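Local coordinates for protein Poly(A) ribonuclease POP2 (Saccharomyces cerevisiae, PDB 1UOC) that degrades RNA from the 3' end, preferring poly(A), through its RNase D domain, as a probable catalytic subunit of the CCR4-NOT mRNA deadenylase complex, at residues V19-L24 and V138-Q143; F106-E111 and K130-G135. All coordinates share one frame; numbering follows the deposited sequence.

Contact 1: residues V19-L24 and V138-Q143; sequences VWKSNL and VFEFSQ
Lys21 and Glu140 supply the ionic part of this contact. The lysine chain runs straight from the loop after strand 17-19 and bends only at its last torsion (chi4 67°), which brings NZ to 3.6 Å from OE1 of Glu140. The two side chains cross at about a right angle, and the ammonium favours one carboxylate oxygen, with OE2 at 4.2 Å from NZ. That second oxygen is hydrogen-bonded to the hydroxyl of Tyr25, so the carboxylate has a partner for each oxygen.

The apolar part is looser. Leu24, the first residue of helix 24-34, brings CD1 to the edge of the Phe141 ring, near its plane, 4.4 Å from CD1 of Phe141. Phe102 and Phe104 also meet this ring, edge-to-face.

Within the loop, Trp20 N donates a straight bond (178°) to Asn23 OD1, 2.8 Å away and in the plane of the amide carbonyl; Asn23 ND2 binds Asp18 O.

A buried leucine-phenylalanine touch thus lies beneath a salt bridge at the protein surface. With no hydrogen bond between the segments, charge and apolar touch alone join this loop directly to helix 138-146, and Leu24 and Phe141 both pack on Phe102 and Ile136.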
# COMPACT_ATOMS: atom_id res chain seq x y z
N VAL A 19 1.50 -6.83 -13.76
CA VAL A 19 2.85 -6.56 -14.22
C VAL A 19 3.72 -7.77 -13.91
O VAL A 19 3.65 -8.34 -12.81
CB VAL A 19 3.44 -5.30 -13.52
CG1 VAL A 19 4.73 -4.88 -14.21
CG2 VAL A 19 2.43 -4.15 -13.56
N TRP A 20 4.51 -8.17 -14.90
CA TRP A 20 5.44 -9.28 -14.80
C TRP A 20 6.76 -8.73 -15.31
O TRP A 20 6.86 -7.54 -15.55
CB TRP A 20 4.97 -10.47 -15.66
CG TRP A 20 3.59 -10.93 -15.28
CD1 TRP A 20 2.41 -10.44 -15.76
CD2 TRP A 20 3.25 -11.89 -14.28
NE1 TRP A 20 1.35 -11.02 -15.11
CE2 TRP A 20 1.84 -11.92 -14.19
CE3 TRP A 20 3.99 -12.72 -13.44
CZ2 TRP A 20 1.16 -12.75 -13.30
CZ3 TRP A 20 3.32 -13.55 -12.55
CH2 TRP A 20 1.91 -13.56 -12.49
N LYS A 21 7.76 -9.58 -15.47
CA LYS A 21 9.06 -9.12 -15.95
C LYS A 21 8.96 -8.51 -17.35
O LYS A 21 9.68 -7.57 -17.68
CB LYS A 21 10.06 -10.29 -15.95
CG LYS A 21 11.50 -9.89 -16.27
CD LYS A 21 12.45 -11.09 -16.19
CE LYS A 21 13.89 -10.72 -16.59
NZ LYS A 21 14.55 -9.77 -15.63
N SER A 22 8.06 -9.05 -18.17
CA SER A 22 7.89 -8.57 -19.54
C SER A 22 7.44 -7.11 -19.69
O SER A 22 7.93 -6.41 -20.57
CB SER A 22 6.91 -9.47 -20.31
OG SER A 22 5.64 -9.50 -19.68
N ASN A 23 6.52 -6.64 -18.85
CA ASN A 23 6.05 -5.25 -18.97
C ASN A 23 6.44 -4.34 -17.81
O ASN A 23 5.91 -3.24 -17.68
CB ASN A 23 4.53 -5.23 -19.17
CG ASN A 23 3.78 -5.88 -18.04
OD1 ASN A 23 4.33 -6.73 -17.33
ND2 ASN A 23 2.51 -5.50 -17.86
N LEU A 24 7.38 -4.78 -16.98
CA LEU A 24 7.84 -4.00 -15.84
C LEU A 24 8.29 -2.58 -16.19
O LEU A 24 7.83 -1.61 -15.60
CB LEU A 24 8.99 -4.73 -15.13
CG LEU A 24 9.60 -4.04 -13.91
CD1 LEU A 24 8.51 -3.73 -12.88
CD2 LEU A 24 10.66 -4.93 -13.29
N VAL A 138 12.91 -8.43 -7.44
CA VAL A 138 12.70 -7.37 -6.47
C VAL A 138 13.72 -6.23 -6.46
O VAL A 138 13.35 -5.09 -6.22
CB VAL A 138 12.53 -7.93 -5.02
CG1 VAL A 138 13.87 -8.17 -4.37
CG2 VAL A 138 11.71 -6.95 -4.19
N PHE A 139 14.99 -6.51 -6.73
CA PHE A 139 15.97 -5.41 -6.75
C PHE A 139 15.70 -4.48 -7.94
O PHE A 139 15.77 -3.26 -7.81
CB PHE A 139 17.40 -5.93 -6.84
CG PHE A 139 18.42 -4.83 -6.97
CD1 PHE A 139 18.73 -4.02 -5.88
CD2 PHE A 139 19.02 -4.54 -8.20
CE1 PHE A 139 19.61 -2.94 -6.00
CE2 PHE A 139 19.91 -3.46 -8.33
CZ PHE A 139 20.20 -2.66 -7.24
N GLU A 140 15.40 -5.07 -9.09
CA GLU A 140 15.13 -4.31 -10.30
C GLU A 140 13.92 -3.41 -10.07
O GLU A 140 13.90 -2.26 -10.51
CB GLU A 140 14.84 -5.27 -11.46
CG GLU A 140 15.53 -4.90 -12.76
CD GLU A 140 15.38 -5.98 -13.83
OE1 GLU A 140 15.80 -7.13 -13.58
OE2 GLU A 140 14.83 -5.67 -14.91
N PHE A 141 12.92 -3.96 -9.38
CA PHE A 141 11.70 -3.23 -9.06
C PHE A 141 12.01 -2.06 -8.15
O PHE A 141 11.57 -0.94 -8.40
CB PHE A 141 10.68 -4.15 -8.37
CG PHE A 141 9.50 -3.42 -7.78
CD1 PHE A 141 8.38 -3.12 -8.57
CD2 PHE A 141 9.52 -2.98 -6.45
CE1 PHE A 141 7.31 -2.38 -8.05
CE2 PHE A 141 8.46 -2.24 -5.93
CZ PHE A 141 7.35 -1.94 -6.73
N SER A 142 12.78 -2.32 -7.09
CA SER A 142 13.10 -1.26 -6.14
C SER A 142 13.87 -0.14 -6.82
O SER A 142 13.67 1.03 -6.51
CB SER A 142 13.89 -1.82 -4.95
OG SER A 142 15.29 -1.83 -5.19
N GLN A 143 14.74 -0.49 -7.75
CA GLN A 143 15.52 0.51 -8.46
C GLN A 143 14.57 1.40 -9.28
O GLN A 143 14.71 2.62 -9.28
CB GLN A 143 16.55 -0.16 -9.37
CG GLN A 143 17.61 0.80 -9.90
CD GLN A 143 18.44 1.44 -8.79
OE1 GLN A 143 19.03 0.75 -7.95
NE2 GLN A 143 18.49 2.77 -8.79

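Contact 2: residues F106-E111 and K130-G135; sequences FDPKKE and KHENLG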
# COMPACT_ATOMS: atom_id res chain seq x y z
N PHE A 106 9.30 -16.15 -7.75
CA PHE A 106 9.10 -17.08 -6.65
C PHE A 106 9.79 -18.40 -6.96
O PHE A 106 9.66 -18.93 -8.06
CB PHE A 106 7.61 -17.29 -6.44
CG PHE A 106 7.29 -18.24 -5.34
CD1 PHE A 106 7.60 -17.93 -4.02
CD2 PHE A 106 6.70 -19.47 -5.63
CE1 PHE A 106 7.33 -18.82 -3.00
CE2 PHE A 106 6.43 -20.37 -4.61
CZ PHE A 106 6.74 -20.05 -3.29
N ASP A 107 10.52 -18.93 -5.98
CA ASP A 107 11.26 -20.18 -6.14
C ASP A 107 10.44 -21.39 -5.69
O ASP A 107 10.21 -21.60 -4.50
CB ASP A 107 12.55 -20.09 -5.32
CG ASP A 107 12.82 -18.68 -4.81
OD1 ASP A 107 12.03 -18.20 -3.95
OD2 ASP A 107 13.80 -18.04 -5.27
N PRO A 108 10.00 -22.21 -6.66
CA PRO A 108 9.19 -23.42 -6.43
C PRO A 108 9.81 -24.44 -5.47
O PRO A 108 9.15 -25.40 -5.07
CB PRO A 108 9.03 -23.99 -7.83
CG PRO A 108 9.08 -22.78 -8.70
CD PRO A 108 10.23 -22.02 -8.10
N LYS A 109 11.08 -24.24 -5.11
CA LYS A 109 11.74 -25.18 -4.22
C LYS A 109 12.04 -24.58 -2.84
O LYS A 109 12.45 -25.30 -1.93
CB LYS A 109 13.02 -25.71 -4.87
CG LYS A 109 13.67 -26.91 -4.16
CD LYS A 109 12.91 -28.23 -4.35
CE LYS A 109 11.86 -28.46 -3.27
NZ LYS A 109 12.45 -28.65 -1.92
N LYS A 110 11.86 -23.27 -2.68
CA LYS A 110 12.10 -22.65 -1.38
C LYS A 110 11.06 -23.23 -0.42
O LYS A 110 9.86 -23.00 -0.56
CB LYS A 110 11.98 -21.12 -1.47
CG LYS A 110 10.60 -20.60 -1.86
CD LYS A 110 9.84 -20.02 -0.67
CE LYS A 110 10.32 -18.62 -0.32
NZ LYS A 110 11.76 -18.57 0.05
N GLU A 111 11.54 -24.00 0.56
CA GLU A 111 10.69 -24.68 1.53
C GLU A 111 10.24 -23.81 2.71
O GLU A 111 10.04 -24.31 3.82
CB GLU A 111 11.47 -25.89 2.05
CG GLU A 111 10.65 -27.09 2.44
CD GLU A 111 11.32 -28.38 1.99
OE1 GLU A 111 12.56 -28.47 2.07
OE2 GLU A 111 10.60 -29.31 1.55
N LYS A 130 3.49 -18.96 -12.95
CA LYS A 130 3.69 -17.68 -13.61
C LYS A 130 4.75 -16.88 -12.84
O LYS A 130 5.53 -16.15 -13.44
CB LYS A 130 2.38 -16.90 -13.65
CG LYS A 130 1.31 -17.49 -14.55
CD LYS A 130 0.10 -16.57 -14.58
CE LYS A 130 -0.94 -17.03 -15.59
NZ LYS A 130 -2.19 -16.23 -15.46
N HIS A 131 4.76 -17.04 -11.52
CA HIS A 131 5.71 -16.32 -10.67
C HIS A 131 7.12 -16.83 -10.85
O HIS A 131 8.09 -16.06 -10.81
CB HIS A 131 5.28 -16.42 -9.21
CG HIS A 131 4.19 -15.47 -8.83
ND1 HIS A 131 4.44 -14.18 -8.41
CD2 HIS A 131 2.84 -15.59 -8.86
CE1 HIS A 131 3.30 -13.55 -8.20
NE2 HIS A 131 2.31 -14.39 -8.47
N GLU A 132 7.23 -18.14 -11.05
CA GLU A 132 8.51 -18.79 -11.24
C GLU A 132 9.14 -18.41 -12.58
O GLU A 132 10.34 -18.16 -12.65
CB GLU A 132 8.33 -20.31 -11.17
CG GLU A 132 9.46 -21.10 -11.83
CD GLU A 132 9.21 -22.60 -11.86
OE1 GLU A 132 8.09 -23.02 -12.23
OE2 GLU A 132 10.15 -23.37 -11.54
N ASN A 133 8.34 -18.34 -13.63
CA ASN A 133 8.88 -18.04 -14.95
C ASN A 133 8.78 -16.60 -15.44
O ASN A 133 9.50 -16.22 -16.35
CB ASN A 133 8.26 -18.96 -16.00
CG ASN A 133 8.44 -20.42 -15.67
OD1 ASN A 133 9.53 -20.86 -15.29
ND2 ASN A 133 7.38 -21.20 -15.84
N LEU A 134 7.89 -15.81 -14.86
CA LEU A 134 7.76 -14.43 -15.32
C LEU A 134 7.78 -13.41 -14.19
O LEU A 134 7.68 -12.22 -14.43
CB LEU A 134 6.47 -14.28 -16.12
CG LEU A 134 6.35 -15.23 -17.32
CD1 LEU A 134 5.07 -14.97 -18.05
CD2 LEU A 134 7.54 -15.04 -18.25
N GLY A 135 7.93 -13.90 -12.96
CA GLY A 135 7.96 -13.02 -11.80
C GLY A 135 9.08 -12.01 -11.91
O GLY A 135 10.16 -12.33 -12.39
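Phe106 and Glu132 bring the two backbones together, their CA atoms 4.9 Å apart, where the chain leaving strand 99-103 passes helix 128-134. Phe106 N donates to His131 O at 3.3 Å, bent at the hydrogen (142°). The donor stands above the carbonyl plane, 72° out of it, so neither lone pair is met squarely. Gly135 N also reaches His131 O, through a weak bond within 130-135. In return the Phe106 carbonyl faces the helix, its O 3.4 Å from Glu132 CA in a CA-H...O contact. Past this point the chain reverses in a type I beta turn from Asp107 to Lys110.

The contact belongs to the periphery of the RNase D-like DEDD nuclease domain, where the connection from strand 99-103 to helix 115-123 folds back against helix 128-134. His131 lies on the inner side of that helix, its side chain about 8 Å from that of Glu46, a predicted ligand of the catalytic metal.

Among the side chains, Phe106 and His131 meet at their roots, CB to CB at 3.7 Å, and their rings then diverge. The phenylalanine ring, with CG anti to the backbone N (chi1 179°), goes on to Phe128 and Ile79. The imidazole turns instead to Phe104, whose carbonyl O receives a hydrogen bond from ND1, and meets Trp20 edge-to-face. Farther out, where both residues are exposed, the Pro108 ring lies across the extended Glu132 side chain at about a right angle. Its CG rests 3.6 Å from both CB and CG of Glu132, and the carboxylate end passes closer still, with OE2 3.1 Å from Pro108 CG.

In the fold
The two contacts lie on the same side of the domain, their centres about 15 Å apart. Contact 2 is nested within the chain closed by contact 1: residues 19-24 come first, then 106-111, 130-135 and 138-143. Helices 128-134 and 138-146 are consecutive, so the second segments of both contacts are almost continuous. A direct join also exists, with Lys21 N 2.8 Å from Leu134 O in a probable hydrogen bond and the Trp20 ring packed on helix 128-134. Neighbouring strands 17-19 and 99-103, at one margin of the mixed sheet, lead into the loops of contacts 1 and 2 respectively, tying this flank of the nuclease domain to both helices.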